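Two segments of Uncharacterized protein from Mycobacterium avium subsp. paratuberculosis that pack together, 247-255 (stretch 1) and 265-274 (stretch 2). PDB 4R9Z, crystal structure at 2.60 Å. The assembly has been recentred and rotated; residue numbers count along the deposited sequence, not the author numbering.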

# COMPACT_ATOMS: atom_id res chain seq x y z
N GLY B 247 -6.40 -4.82 -17.11
CA GLY B 247 -7.06 -3.92 -18.04
C GLY B 247 -6.42 -2.55 -18.04
O GLY B 247 -5.29 -2.38 -18.49
N SER B 248 -7.18 -1.56 -17.56
CA SER B 248 -6.73 -0.18 -17.54
C SER B 248 -5.78 0.10 -16.38
O SER B 248 -5.09 1.12 -16.36
CB SER B 248 -7.93 0.75 -17.47
OG SER B 248 -8.81 0.30 -16.45
N LEU B 249 -5.78 -0.79 -15.39
CA LEU B 249 -4.96 -0.63 -14.20
C LEU B 249 -3.75 -1.56 -14.16
O LEU B 249 -3.90 -2.78 -14.16
CB LEU B 249 -5.82 -0.86 -12.95
CG LEU B 249 -6.92 0.17 -12.75
CD1 LEU B 249 -7.86 -0.30 -11.66
CD2 LEU B 249 -6.31 1.52 -12.39
N ALA B 250 -2.56 -0.97 -14.12
CA ALA B 250 -1.33 -1.76 -14.03
C ALA B 250 -0.65 -1.60 -12.67
O ALA B 250 -0.65 -0.51 -12.11
CB ALA B 250 -0.37 -1.38 -15.15
N LEU B 251 -0.09 -2.69 -12.16
CA LEU B 251 0.74 -2.64 -10.95
C LEU B 251 2.22 -2.53 -11.27
O LEU B 251 2.72 -3.15 -12.21
CB LEU B 251 0.53 -3.87 -10.08
CG LEU B 251 -0.55 -3.84 -8.99
CD1 LEU B 251 -0.47 -5.10 -8.14
CD2 LEU B 251 -0.43 -2.59 -8.13
N ALA B 252 2.93 -1.76 -10.45
CA ALA B 252 4.38 -1.66 -10.54
C ALA B 252 4.98 -1.94 -9.17
O ALA B 252 4.39 -1.61 -8.15
CB ALA B 252 4.79 -0.29 -11.05
N SER B 253 6.16 -2.55 -9.15
CA SER B 253 6.76 -2.99 -7.90
C SER B 253 8.22 -2.56 -7.84
O SER B 253 8.91 -2.55 -8.85
CB SER B 253 6.63 -4.51 -7.75
OG SER B 253 7.15 -4.94 -6.50
N GLY B 254 8.68 -2.19 -6.65
CA GLY B 254 10.03 -1.68 -6.51
C GLY B 254 10.71 -1.99 -5.20
O GLY B 254 10.09 -2.02 -4.14
N THR B 255 12.02 -2.22 -5.28
CA THR B 255 12.84 -2.40 -4.10
C THR B 255 14.09 -1.56 -4.28
O THR B 255 14.77 -1.66 -5.29
CB THR B 255 13.22 -3.87 -3.87
OG1 THR B 255 13.12 -4.59 -5.11
CG2 THR B 255 12.30 -4.51 -2.86
N CYS B 265 13.83 0.70 0.83
CA CYS B 265 12.38 0.70 0.84
C CYS B 265 11.80 -0.34 -0.10
O CYS B 265 12.44 -0.74 -1.07
CB CYS B 265 11.84 2.08 0.48
SG CYS B 265 12.15 2.56 -1.22
N THR B 266 10.58 -0.78 0.22
CA THR B 266 9.79 -1.62 -0.68
C THR B 266 8.65 -0.76 -1.20
O THR B 266 8.11 0.05 -0.47
CB THR B 266 9.23 -2.87 0.04
OG1 THR B 266 10.29 -3.57 0.70
CG2 THR B 266 8.55 -3.80 -0.95
N VAL B 267 8.30 -0.93 -2.47
CA VAL B 267 7.39 0.01 -3.14
C VAL B 267 6.35 -0.70 -4.01
O VAL B 267 6.65 -1.71 -4.65
CB VAL B 267 8.17 1.00 -4.04
CG1 VAL B 267 7.24 2.04 -4.63
CG2 VAL B 267 9.27 1.68 -3.26
N LYS B 268 5.12 -0.18 -4.01
CA LYS B 268 4.09 -0.65 -4.92
C LYS B 268 3.32 0.53 -5.50
O LYS B 268 3.02 1.49 -4.80
CB LYS B 268 3.13 -1.60 -4.22
CG LYS B 268 2.30 -2.45 -5.17
CD LYS B 268 3.10 -3.61 -5.72
CE LYS B 268 3.25 -4.72 -4.70
NZ LYS B 268 4.09 -5.83 -5.21
N GLN B 269 2.98 0.45 -6.79
CA GLN B 269 2.28 1.54 -7.45
C GLN B 269 1.23 1.04 -8.42
O GLN B 269 1.47 0.13 -9.22
CB GLN B 269 3.27 2.45 -8.18
CG GLN B 269 2.63 3.64 -8.87
CD GLN B 269 3.63 4.51 -9.60
OE1 GLN B 269 3.48 4.78 -10.79
NE2 GLN B 269 4.67 4.94 -8.90
N GLU B 270 0.05 1.65 -8.38
CA GLU B 270 -1.02 1.31 -9.30
C GLU B 270 -1.28 2.51 -10.20
O GLU B 270 -1.36 3.65 -9.72
CB GLU B 270 -2.29 0.91 -8.54
CG GLU B 270 -3.44 0.42 -9.40
CD GLU B 270 -4.65 0.01 -8.58
OE1 GLU B 270 -5.00 0.74 -7.63
OE2 GLU B 270 -5.24 -1.05 -8.88
N MET B 271 -1.37 2.27 -11.50
CA MET B 271 -1.59 3.37 -12.44
C MET B 271 -2.67 3.05 -13.47
O MET B 271 -2.88 1.89 -13.83
CB MET B 271 -0.28 3.73 -13.14
CG MET B 271 0.27 2.66 -14.06
SD MET B 271 2.06 2.82 -14.27
CE MET B 271 2.65 2.14 -12.73
N TYR B 272 -3.34 4.10 -13.93
CA TYR B 272 -4.46 4.00 -14.87
C TYR B 272 -4.04 4.28 -16.31
O TYR B 272 -3.38 5.28 -16.60
CB TYR B 272 -5.56 4.97 -14.45
CG TYR B 272 -6.75 5.05 -15.38
CD1 TYR B 272 -7.55 3.94 -15.63
CD2 TYR B 272 -7.10 6.26 -15.98
CE1 TYR B 272 -8.65 4.03 -16.48
CE2 TYR B 272 -8.20 6.36 -16.82
CZ TYR B 272 -8.96 5.24 -17.07
OH TYR B 272 -10.06 5.33 -17.90
N PHE B 273 -4.40 3.37 -17.21
CA PHE B 273 -4.23 3.57 -18.65
C PHE B 273 -5.57 3.68 -19.38
O PHE B 273 -6.25 2.68 -19.58
CB PHE B 273 -3.42 2.44 -19.28
CG PHE B 273 -1.96 2.49 -18.94
CD1 PHE B 273 -1.47 1.85 -17.81
CD2 PHE B 273 -1.07 3.16 -19.76
CE1 PHE B 273 -0.13 1.88 -17.50
CE2 PHE B 273 0.28 3.19 -19.47
CZ PHE B 273 0.75 2.56 -18.33
N PRO B 274 -5.95 4.90 -19.79
CA PRO B 274 -7.19 5.11 -20.53
C PRO B 274 -7.20 4.36 -21.86
O PRO B 274 -6.24 4.46 -22.62
CB PRO B 274 -7.22 6.62 -20.77
CG PRO B 274 -6.30 7.20 -19.75
CD PRO B 274 -5.25 6.17 -19.50

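The shortest polar contact between these stretches lies just outside the paired strands: Phe273 N donates to Ser248 O across only 2.5 Å, with an N-H...O angle of 167°. Both residues are in loop or turn conformation, so the backbone ladder runs one rung past the strands themselves. The bond is nearly linear, as a strong hydrogen bond should be, but its length is below the usual range for an amide-carbonyl pair, and at 2.60 Å resolution the exact value deserves caution.

From there the arrangement is a regular antiparallel pair. The axes of strands 249-255 and 265-272 approach to 4.6 Å, and their N-to-C directions differ by 170°. Three residue pairs close two-bond rings. Ala250 N reaches Met271 O at 2.9 Å, and Met271 N returns to Ala250 O at 2.9 Å, both at 161°. Ala252 N to Gln269 O measures 2.7 Å and Gln269 N to Ala252 O 2.8 Å. The last ring joins Gly254 N to Val267 O at 2.9 Å and Val267 N to Gly254 O at 2.7 Å; the second of these is the most bent of the backbone bonds, at 136°.

The non-hydrogen-bonded pairs alternate with these rings: Leu251 with Glu270 and Ser253 with Lys268 sit between them, Leu249 with Tyr272 precedes the first, and Thr255 with Thr266 follows the last. Here CA-H groups point at carbonyl oxygens, most of which already accept a backbone N-H bond: Leu249 CA lies 3.3 Å from Met271 O, and Leu251 CA 3.3 Å from Gln269 O. Such contacts are individually feeble, but they recur along the ladder.

Side chains alternate between the two faces of the sheet. On the face carrying Ala250 and Ala252, small methyl groups meet longer apolar chains. The Met271 side chain, with chi1 in p, brings its CE to 3.6 Å from Ala252 CB, two residues beyond its direct partner, Ala250, and on the same face of the sheet, while its CG stays 4.2 Å from Ala250 CB. Ala250 CB also lies 4.0 Å from Phe273 CE1, so this one methyl touches two large side chains. Gly254 continues the same face. It has no side chain, and an ideal CB there would stand 3.4 Å from Val267 CB, a tight fit.

The other face mixes apolar and polar groups. Leu249 CD2 packs 4.1 Å from Tyr272 CB and sits at the edge of the tyrosine ring, near its plane. Leu251 CD2 lies 4.0 Å from both Glu270 CB and Lys268 CG, so it rests on the aliphatic portions of two charged residues. The Glu270 carboxylate oxygens are hydrogen-bonded elsewhere in the structure. Lys268 bends through chi2 and chi3 in p, which brings its end nearer the other strand, and NZ donates a weak hydrogen bond to Ser253 OG at 3.4 Å. It is the only side-chain hydrogen bond between the stretches; the 819 Å² interface, summed over both sides, is otherwise joined by backbone bonds and van der Waals packing.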